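Local coordinates for putative metal binding protein (Coccidioides immitis, PDB 3CVG), which is of unknown function but, as a member of the periplasmic binding protein superfamily, probably binds a ligand, perhaps a metal, and was crystallised with calcium, at residues 32-37 against 269-274; 79-84 against 233-238; 103-108 against 277-282. All coordinates share one frame; numbering follows the deposited sequence.

Contact 1. Residues 32-37 against 269-274; sequences SGLVKE and EGFKKD
Phe271 is the first residue of 269-274 to engage, and its ring carries most of the contact. With CG anti to the backbone N (chi1 -174°), the ring projects into the junction between helices 28-32 and 34-47. One face takes Leu34 CA, 3.9 Å from the ring centroid and 24° off the normal, a CH-pi contact set toward the rim. The leucine's own CG is also anti to its N, and this together with the turn at chi2 brings the branch CD1 back along the ring to 3.5 Å from Phe271 CD2. At the far tip, Phe271 CZ has Ser32 O 3.3 Å away at the ring edge, in plane, and the backbone N of Leu34 close by. Glu37 approaches obliquely with its methylene, CG lying 3.8 Å from Phe271 CD1. The junction is itself a defined motif: Gly33, at phi 100°, closes helix 28-32 as a Schellman motif and is the N-cap of helix 34-47, the helix that begins soon after strand 20-26 in this periplasmic-binding-protein fold. Lys273 follows, its chain extended so that CE lies 3.1 Å from Ser32 O; the bend at chi4 then leaves NZ 3.6 Å from Ser32 O. The Ser32 hydroxyl is hydrogen-bonded outside the two segments, to Ala29 O and the Tyr279 hydroxyl. Beyond Lys273, the carboxylate of Asp274 forms salt bridges with Arg213 and Arg216.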
loop_
_atom_site.group_PDB
_atom_site.type_symbol
_atom_site.label_atom_id
_atom_site.label_comp_id
_atom_site.label_asym_id
_atom_site.label_seq_id
_atom_site.Cartn_x
_atom_site.Cartn_y
_atom_site.Cartn_z
ATOM N N SER A 32 -9.780 0.898 0.514
ATOM C CA SER A 32 -10.137 -0.112 -0.478
ATOM C C SER A 32 -11.404 -0.860 -0.090
ATOM O O SER A 32 -11.975 -1.583 -0.905
ATOM C CB SER A 32 -8.995 -1.115 -0.629
ATOM O OG SER A 32 -8.804 -1.828 0.580
ATOM N N GLY A 33 -11.822 -0.697 1.165
ATOM C CA GLY A 33 -13.015 -1.367 1.649
ATOM C C GLY A 33 -12.744 -2.616 2.476
ATOM O O GLY A 33 -13.664 -3.166 3.090
ATOM N N LEU A 34 -11.493 -3.072 2.511
ATOM C CA LEU A 34 -11.165 -4.279 3.275
ATOM C C LEU A 34 -11.422 -4.144 4.774
ATOM O O LEU A 34 -11.927 -5.072 5.401
ATOM C CB LEU A 34 -9.703 -4.691 3.063
ATOM C CG LEU A 34 -9.304 -5.982 3.792
ATOM C CD1 LEU A 34 -9.949 -7.165 3.095
ATOM C CD2 LEU A 34 -7.793 -6.151 3.809
ATOM N N VAL A 35 -11.073 -2.997 5.351
ATOM C CA VAL A 35 -11.276 -2.798 6.784
ATOM C C VAL A 35 -12.746 -2.965 7.165
ATOM O O VAL A 35 -13.056 -3.375 8.282
ATOM C CB VAL A 35 -10.767 -1.410 7.241
ATOM C CG1 VAL A 35 -11.141 -1.165 8.702
ATOM C CG2 VAL A 35 -9.255 -1.340 7.085
ATOM N N LYS A 36 -13.644 -2.656 6.233
ATOM C CA LYS A 36 -15.075 -2.803 6.479
ATOM C C LYS A 36 -15.419 -4.284 6.582
ATOM O O LYS A 36 -16.037 -4.723 7.557
ATOM C CB LYS A 36 -15.887 -2.177 5.342
ATOM C CG LYS A 36 -17.402 -2.295 5.530
ATOM C CD LYS A 36 -18.166 -1.418 4.543
ATOM C CE LYS A 36 -19.661 -1.444 4.827
ATOM N NZ LYS A 36 -20.418 -0.570 3.883
ATOM N N GLU A 37 -15.021 -5.044 5.564
ATOM C CA GLU A 37 -15.271 -6.483 5.527
ATOM C C GLU A 37 -14.675 -7.159 6.758
ATOM O O GLU A 37 -15.327 -7.968 7.416
ATOM C CB GLU A 37 -14.653 -7.101 4.268
ATOM C CG GLU A 37 -15.577 -7.186 3.067
ATOM C CD GLU A 37 -16.815 -8.012 3.347
ATOM O OE1 GLU A 37 -17.742 -7.493 4.008
ATOM O OE2 GLU A 37 -16.857 -9.185 2.914
ATOM N N GLU A 269 -8.869 -13.528 1.426
ATOM C CA GLU A 269 -8.802 -14.386 0.255
ATOM C C GLU A 269 -10.028 -14.200 -0.646
ATOM O O GLU A 269 -9.968 -14.446 -1.847
ATOM C CB GLU A 269 -8.678 -15.847 0.703
ATOM C CG GLU A 269 -8.250 -16.820 -0.385
ATOM C CD GLU A 269 -7.434 -17.972 0.173
ATOM O OE1 GLU A 269 -7.937 -18.678 1.075
ATOM O OE2 GLU A 269 -6.285 -18.167 -0.281
ATOM N N GLY A 270 -11.131 -13.750 -0.061
ATOM C CA GLY A 270 -12.344 -13.557 -0.836
ATOM C C GLY A 270 -12.719 -12.112 -1.122
ATOM O O GLY A 270 -13.738 -11.860 -1.761
ATOM N N PHE A 271 -11.910 -11.163 -0.658
ATOM C CA PHE A 271 -12.203 -9.749 -0.883
ATOM C C PHE A 271 -11.846 -9.366 -2.309
ATOM O O PHE A 271 -10.679 -9.421 -2.706
ATOM C CB PHE A 271 -11.427 -8.873 0.094
ATOM C CG PHE A 271 -11.793 -7.425 0.017
ATOM C CD1 PHE A 271 -13.121 -7.026 0.144
ATOM C CD2 PHE A 271 -10.815 -6.456 -0.179
ATOM C CE1 PHE A 271 -13.469 -5.679 0.077
ATOM C CE2 PHE A 271 -11.153 -5.105 -0.247
ATOM C CZ PHE A 271 -12.483 -4.718 -0.121
ATOM N N LYS A 272 -12.853 -8.957 -3.070
ATOM C CA LYS A 272 -12.641 -8.619 -4.466
ATOM C C LYS A 272 -12.937 -7.189 -4.884
ATOM O O LYS A 272 -13.635 -6.449 -4.194
ATOM C CB LYS A 272 -13.471 -9.549 -5.341
ATOM C CG LYS A 272 -13.077 -11.006 -5.265
ATOM C CD LYS A 272 -13.793 -11.780 -6.349
ATOM C CE LYS A 272 -13.083 -13.073 -6.681
ATOM N NZ LYS A 272 -13.638 -13.684 -7.922
ATOM N N LYS A 273 -12.384 -6.821 -6.036
ATOM C CA LYS A 273 -12.599 -5.510 -6.633
ATOM C C LYS A 273 -12.506 -5.695 -8.141
ATOM O O LYS A 273 -11.518 -6.223 -8.660
ATOM C CB LYS A 273 -11.568 -4.488 -6.152
ATOM C CG LYS A 273 -12.222 -3.283 -5.499
ATOM C CD LYS A 273 -11.220 -2.200 -5.146
ATOM C CE LYS A 273 -11.737 -1.335 -4.003
ATOM N NZ LYS A 273 -13.085 -0.751 -4.275
ATOM N N ASP A 274 -13.549 -5.259 -8.836
ATOM C CA ASP A 274 -13.635 -5.405 -10.281
ATOM C C ASP A 274 -13.512 -6.881 -10.635
ATOM O O ASP A 274 -12.912 -7.243 -11.647
ATOM C CB ASP A 274 -12.537 -4.618 -11.001
ATOM C CG ASP A 274 -12.891 -4.354 -12.451
ATOM O OD1 ASP A 274 -11.986 -4.099 -13.275
ATOM O OD2 ASP A 274 -14.098 -4.393 -12.760
#

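Contact 2. Residues 79-84 against 233-238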
loop_
_atom_site.group_PDB
_atom_site.type_symbol
_atom_site.label_atom_id
_atom_site.label_comp_id
_atom_site.label_asym_id
_atom_site.label_seq_id
_atom_site.Cartn_x
_atom_site.Cartn_y
_atom_site.Cartn_z
ATOM N N ILE A 79 -2.756 -1.186 10.875
ATOM C CA ILE A 79 -2.262 -2.014 9.792
ATOM C C ILE A 79 -1.260 -1.100 9.107
ATOM O O ILE A 79 -1.611 -0.041 8.579
ATOM C CB ILE A 79 -3.380 -2.426 8.825
ATOM C CG1 ILE A 79 -4.427 -3.253 9.576
ATOM C CG2 ILE A 79 -2.796 -3.245 7.674
ATOM C CD1 ILE A 79 -5.556 -3.760 8.706
ATOM N N THR A 80 -0.000 -1.507 9.142
ATOM C CA THR A 80 1.066 -0.710 8.572
ATOM C C THR A 80 1.752 -1.364 7.378
ATOM O O THR A 80 1.574 -2.557 7.117
ATOM C CB THR A 80 2.089 -0.385 9.668
ATOM O OG1 THR A 80 2.518 -1.600 10.297
ATOM C CG2 THR A 80 1.454 0.500 10.725
ATOM N N TYR A 81 2.544 -0.568 6.664
ATOM C CA TYR A 81 3.248 -1.034 5.480
ATOM C C TYR A 81 4.750 -0.766 5.526
ATOM O O TYR A 81 5.351 -0.426 4.503
ATOM C CB TYR A 81 2.657 -0.356 4.250
ATOM C CG TYR A 81 1.151 -0.471 4.153
ATOM C CD1 TYR A 81 0.556 -1.503 3.440
ATOM C CD2 TYR A 81 0.321 0.473 4.768
ATOM C CE1 TYR A 81 -0.831 -1.595 3.330
ATOM C CE2 TYR A 81 -1.065 0.389 4.666
ATOM C CZ TYR A 81 -1.632 -0.644 3.943
ATOM O OH TYR A 81 -2.996 -0.710 3.814
ATOM N N SER A 82 5.360 -0.908 6.697
ATOM C CA SER A 82 6.798 -0.682 6.813
ATOM C C SER A 82 7.428 -1.559 7.897
ATOM O O SER A 82 7.420 -1.205 9.074
ATOM C CB SER A 82 7.081 0.795 7.118
ATOM O OG SER A 82 8.475 1.021 7.286
ATOM N N PRO A 83 7.971 -2.725 7.510
ATOM C CA PRO A 83 8.602 -3.632 8.478
ATOM C C PRO A 83 9.616 -2.953 9.408
ATOM O O PRO A 83 9.673 -3.259 10.604
ATOM C CB PRO A 83 9.247 -4.685 7.581
ATOM C CG PRO A 83 8.252 -4.810 6.471
ATOM C CD PRO A 83 7.901 -3.351 6.173
ATOM N N VAL A 84 10.416 -2.029 8.879
ATOM C CA VAL A 84 11.407 -1.359 9.720
ATOM C C VAL A 84 10.758 -0.449 10.754
ATOM O O VAL A 84 11.152 -0.447 11.927
ATOM C CB VAL A 84 12.405 -0.514 8.889
ATOM C CG1 VAL A 84 13.350 0.242 9.826
ATOM C CG2 VAL A 84 13.211 -1.414 7.977
ATOM N N LEU A 233 8.658 -4.812 -5.364
ATOM C CA LEU A 233 7.289 -4.361 -5.549
ATOM C C LEU A 233 6.248 -5.048 -4.661
ATOM O O LEU A 233 5.050 -4.853 -4.846
ATOM C CB LEU A 233 6.890 -4.468 -7.030
ATOM C CG LEU A 233 7.686 -3.631 -8.047
ATOM C CD1 LEU A 233 6.953 -3.625 -9.399
ATOM C CD2 LEU A 233 7.839 -2.197 -7.541
ATOM N N LEU A 234 6.697 -5.849 -3.698
ATOM C CA LEU A 234 5.760 -6.501 -2.784
ATOM C C LEU A 234 5.424 -5.473 -1.706
ATOM O O LEU A 234 6.317 -4.777 -1.222
ATOM C CB LEU A 234 6.399 -7.736 -2.130
ATOM C CG LEU A 234 5.579 -8.375 -0.995
ATOM C CD1 LEU A 234 4.296 -8.966 -1.555
ATOM C CD2 LEU A 234 6.406 -9.460 -0.297
ATOM N N ASN A 235 4.153 -5.367 -1.332
ATOM C CA ASN A 235 3.751 -4.400 -0.313
ATOM C C ASN A 235 3.082 -5.106 0.860
ATOM O O ASN A 235 1.860 -5.163 0.961
ATOM C CB ASN A 235 2.805 -3.352 -0.913
ATOM C CG ASN A 235 2.450 -2.249 0.072
ATOM O OD1 ASN A 235 3.264 -1.866 0.908
ATOM N ND2 ASN A 235 1.235 -1.716 -0.040
ATOM N N PRO A 236 3.892 -5.654 1.772
ATOM C CA PRO A 236 3.365 -6.364 2.940
ATOM C C PRO A 236 2.669 -5.467 3.952
ATOM O O PRO A 236 3.102 -4.343 4.218
ATOM C CB PRO A 236 4.608 -7.042 3.516
ATOM C CG PRO A 236 5.695 -6.057 3.193
ATOM C CD PRO A 236 5.364 -5.666 1.762
ATOM N N ALA A 237 1.585 -5.985 4.518
ATOM C CA ALA A 237 0.808 -5.268 5.515
ATOM C C ALA A 237 0.848 -6.055 6.813
ATOM O O ALA A 237 0.614 -7.265 6.813
ATOM C CB ALA A 237 -0.637 -5.108 5.042
ATOM N N HIS A 238 1.172 -5.371 7.907
ATOM C CA HIS A 238 1.241 -5.991 9.224
ATOM C C HIS A 238 0.323 -5.254 10.193
ATOM O O HIS A 238 0.047 -4.059 10.020
ATOM C CB HIS A 238 2.669 -5.944 9.792
ATOM C CG HIS A 238 3.598 -6.960 9.211
ATOM N ND1 HIS A 238 4.165 -6.823 7.960
ATOM C CD2 HIS A 238 4.070 -8.126 9.713
ATOM C CE1 HIS A 238 4.948 -7.863 7.721
ATOM N NE2 HIS A 238 4.905 -8.666 8.768
HETATM O O HOH W 1 5.778 -0.852 1.158
#
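His238 O is the best-held polar atom, gripped by one hydrogen bond and one weaker CA-H...O contact. Thr80 N donates to it at 2.7 Å, with an N-H...O angle of 159° and an approach nearly along the C=O axis. Ile79 CA comes within 3.1 Å of the same oxygen. The return bond, His238 N to Thr80 O at 3.0 Å, lies in the carbonyl plane and completes an antiparallel hydrogen-bonded pair; Thr80 and His238 accordingly send their side chains to the same face of the sheet. Past this pair CA-H...O contacts carry on along the backbone, from Ala237 CA to Thr80 O and from Tyr81 CA to Pro236 O, beside side-chain packing. Ala237 CB touches both Ile79 CG2 and Tyr81 CE1, each at 3.9 Å. The tyrosine ring also crosses the Asn235 amide obliquely, the planes only 23° apart, with CD1 3.6 Å from Asn235 ND2. That amide is fixed at both ends: ND2 bonds to Asp105 OD2, and OD1 accepts from a water at 2.7 Å. The same water offers only a weak link to Tyr81 O, so the bridge it makes is loose. Tyr81 OH is tied to Ala29 N, beyond the two segments. Farther out, Pro83 CG meets Pro236 CG at 4.3 Å. The Asn235 side chain lies about 6 Å from the bound calcium. Strand 234-241 runs between 77-80 and 100-111 and antiparallel to both, while 77-80 is parallel to 20-26, which is parallel to 55-60; this order matches a lobe of the type II periplasmic binding proteins. Helix 63-71 packs on Thr80, and Glu86 of helix 83-91 hydrogen-bonds the Thr80 hydroxyl.

Contact 3. Residues 103-108 against 277-282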
loop_
_atom_site.group_PDB
_atom_site.type_symbol
_atom_site.label_atom_id
_atom_site.label_comp_id
_atom_site.label_asym_id
_atom_site.label_seq_id
_atom_site.Cartn_x
_atom_site.Cartn_y
_atom_site.Cartn_z
ATOM N N PHE A 103 -1.675 -9.283 5.333
ATOM C CA PHE A 103 -1.910 -9.600 3.936
ATOM C C PHE A 103 -0.812 -9.021 3.054
ATOM O O PHE A 103 0.062 -8.297 3.533
ATOM C CB PHE A 103 -3.300 -9.104 3.494
ATOM C CG PHE A 103 -3.489 -7.614 3.589
ATOM C CD1 PHE A 103 -3.090 -6.777 2.548
ATOM C CD2 PHE A 103 -4.080 -7.046 4.714
ATOM C CE1 PHE A 103 -3.278 -5.403 2.628
ATOM C CE2 PHE A 103 -4.274 -5.668 4.804
ATOM C CZ PHE A 103 -3.871 -4.847 3.756
ATOM N N ARG A 104 -0.852 -9.364 1.771
ATOM C CA ARG A 104 0.152 -8.890 0.827
ATOM C C ARG A 104 -0.470 -8.095 -0.322
ATOM O O ARG A 104 -1.307 -8.604 -1.075
ATOM C CB ARG A 104 0.962 -10.079 0.284
ATOM C CG ARG A 104 1.938 -10.691 1.316
ATOM C CD ARG A 104 2.601 -12.001 0.834
ATOM N NE ARG A 104 1.654 -13.121 0.792
ATOM C CZ ARG A 104 1.980 -14.380 0.497
ATOM N NH1 ARG A 104 3.236 -14.708 0.212
ATOM N NH2 ARG A 104 1.043 -15.321 0.482
ATOM N N ASP A 105 -0.062 -6.834 -0.428
ATOM C CA ASP A 105 -0.534 -5.952 -1.486
ATOM C C ASP A 105 0.585 -5.921 -2.524
ATOM O O ASP A 105 1.674 -6.444 -2.279
ATOM C CB ASP A 105 -0.810 -4.558 -0.914
ATOM C CG ASP A 105 -1.308 -3.575 -1.968
ATOM O OD1 ASP A 105 -1.904 -4.014 -2.974
ATOM O OD2 ASP A 105 -1.118 -2.355 -1.772
ATOM N N HIS A 106 0.334 -5.325 -3.683
ATOM C CA HIS A 106 1.358 -5.296 -4.717
ATOM C C HIS A 106 1.439 -3.960 -5.451
ATOM O O HIS A 106 0.419 -3.354 -5.774
ATOM C CB HIS A 106 1.113 -6.420 -5.731
ATOM C CG HIS A 106 0.884 -7.761 -5.099
ATOM N ND1 HIS A 106 -0.350 -8.165 -4.634
ATOM C CD2 HIS A 106 1.747 -8.762 -4.792
ATOM C CE1 HIS A 106 -0.239 -9.353 -4.068
ATOM N NE2 HIS A 106 1.022 -9.737 -4.149
ATOM N N PHE A 107 2.664 -3.502 -5.689
ATOM C CA PHE A 107 2.896 -2.258 -6.421
ATOM C C PHE A 107 3.101 -2.655 -7.889
ATOM O O PHE A 107 3.352 -3.826 -8.195
ATOM C CB PHE A 107 4.176 -1.562 -5.922
ATOM C CG PHE A 107 4.042 -0.906 -4.564
ATOM C CD1 PHE A 107 3.246 0.221 -4.392
ATOM C CD2 PHE A 107 4.751 -1.399 -3.465
ATOM C CE1 PHE A 107 3.159 0.859 -3.146
ATOM C CE2 PHE A 107 4.670 -0.773 -2.217
ATOM C CZ PHE A 107 3.871 0.360 -2.059
HETATM N N MSE A 108 2.982 -1.692 -8.795
HETATM C CA MSE A 108 3.225 -1.956 -10.207
HETATM C C MSE A 108 3.776 -0.719 -10.908
HETATM O O MSE A 108 3.463 0.417 -10.530
HETATM C CB MSE A 108 1.957 -2.456 -10.932
HETATM C CG MSE A 108 0.610 -1.943 -10.420
HETATM SE SE MSE A 108 -0.917 -2.855 -11.306
HETATM C CE MSE A 108 -0.959 -1.880 -12.972
ATOM N N GLN A 277 -9.367 -10.819 -7.014
ATOM C CA GLN A 277 -8.956 -10.874 -5.616
ATOM C C GLN A 277 -7.998 -9.700 -5.486
ATOM O O GLN A 277 -7.005 -9.629 -6.209
ATOM C CB GLN A 277 -8.215 -12.174 -5.296
ATOM C CG GLN A 277 -7.685 -12.217 -3.862
ATOM C CD GLN A 277 -6.968 -13.517 -3.533
ATOM O OE1 GLN A 277 -5.966 -13.861 -4.153
ATOM N NE2 GLN A 277 -7.483 -14.243 -2.552
ATOM N N LEU A 278 -8.297 -8.782 -4.580
ATOM C CA LEU A 278 -7.461 -7.603 -4.402
ATOM C C LEU A 278 -6.095 -7.876 -3.780
ATOM O O LEU A 278 -5.064 -7.518 -4.352
ATOM C CB LEU A 278 -8.204 -6.566 -3.559
ATOM C CG LEU A 278 -7.431 -5.286 -3.238
ATOM C CD1 LEU A 278 -6.885 -4.671 -4.518
ATOM C CD2 LEU A 278 -8.344 -4.321 -2.513
ATOM N N TYR A 279 -6.097 -8.515 -2.613
ATOM C CA TYR A 279 -4.870 -8.814 -1.886
ATOM C C TYR A 279 -4.597 -10.310 -1.749
ATOM O O TYR A 279 -5.514 -11.132 -1.811
ATOM C CB TYR A 279 -4.939 -8.236 -0.471
ATOM C CG TYR A 279 -5.280 -6.772 -0.365
ATOM C CD1 TYR A 279 -6.448 -6.358 0.277
ATOM C CD2 TYR A 279 -4.420 -5.795 -0.858
ATOM C CE1 TYR A 279 -6.746 -5.006 0.433
ATOM C CE2 TYR A 279 -4.709 -4.435 -0.709
ATOM C CZ TYR A 279 -5.872 -4.050 -0.062
ATOM O OH TYR A 279 -6.159 -2.714 0.114
ATOM N N SER A 280 -3.331 -10.657 -1.552
ATOM C CA SER A 280 -2.961 -12.049 -1.359
ATOM C C SER A 280 -2.946 -12.307 0.141
ATOM O O SER A 280 -2.642 -11.414 0.936
ATOM C CB SER A 280 -1.575 -12.346 -1.935
ATOM O OG SER A 280 -1.584 -12.308 -3.349
ATOM N N PRO A 281 -3.304 -13.530 0.554
ATOM C CA PRO A 281 -3.309 -13.858 1.980
ATOM C C PRO A 281 -1.880 -13.779 2.510
ATOM O O PRO A 281 -0.922 -13.822 1.737
ATOM C CB PRO A 281 -3.851 -15.289 2.001
ATOM C CG PRO A 281 -4.750 -15.316 0.793
ATOM C CD PRO A 281 -3.925 -14.606 -0.239
ATOM N N ALA A 282 -1.734 -13.654 3.821
ATOM C CA ALA A 282 -0.403 -13.605 4.418
ATOM C C ALA A 282 0.286 -14.930 4.111
ATOM O O ALA A 282 -0.381 -15.928 3.860
ATOM C CB ALA A 282 -0.509 -13.410 5.920
HETATM O O HOH W 2 -2.641 -6.143 -4.191
#
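Arg104 and Ser280 form an antiparallel hydrogen-bonded pair, Arg104 N to Ser280 O at 2.8 Å and Ser280 N to Arg104 O at 2.9 Å, both in the carbonyl planes. The Arg104 side chain, bent at chi3, then reaches across to Pro281, the residue after Ser280, and grips its O side-on. Its NE and NH2 both donate to that one oxygen at 2.8 Å, each bent to 140°. The oxygen lies in the guanidinium plane; NE meets the carbonyl in plane, whereas NH2 stands above it. Ala282 C rests over a guanidinium face. Phe103, its CG in the crowded position between N and the carbonyl carbon, lies side by side with Tyr279 and points the same way. The two rings are inclined at 36° with centroids 4.4 Å apart, and Leu278 CG covers the opposite face of Tyr279 over its centre. Asp105 reaches the tyrosine edge with its carboxylate plane perpendicular to the ring. A water donates to Asp105 OD1 at 2.6 Å and to Leu278 O at 2.8 Å, stitching the segments together, and it also bonds to His106 ND1. Ser280 OG sits at the edge of the His106 ring, and both side chains are bonded to Asn227. Through Tyr279 and the water-held Leu278 O, Asp105 thus joins strand 100-111 to 276-281; strand 234-241 is another neighbour of 100-111. Ile268 of helix 264-269 packs on both Phe103 and Tyr279.

Overall arrangement
From the N terminus, residues 32-37 open the longest loop, closed when contact 1 is made at 269-274. Contact 2 opens at 79-84 and closes at 233-238, wholly within that span. Contact 3 starts at 103-108, inside both loops, yet closes at 277-282, after both have ended, and so crosses contacts 1 and 2. In space, strands 234-241 and 100-111 are neighbours, joining contact 2 to contact 3, whose centres are about 10 Å apart. Strands 272-273 and 276-281, also neighbours, join contact 3 to contact 1. The C-terminal strands are thereby tied to the first helices, and the central strands to 77-80.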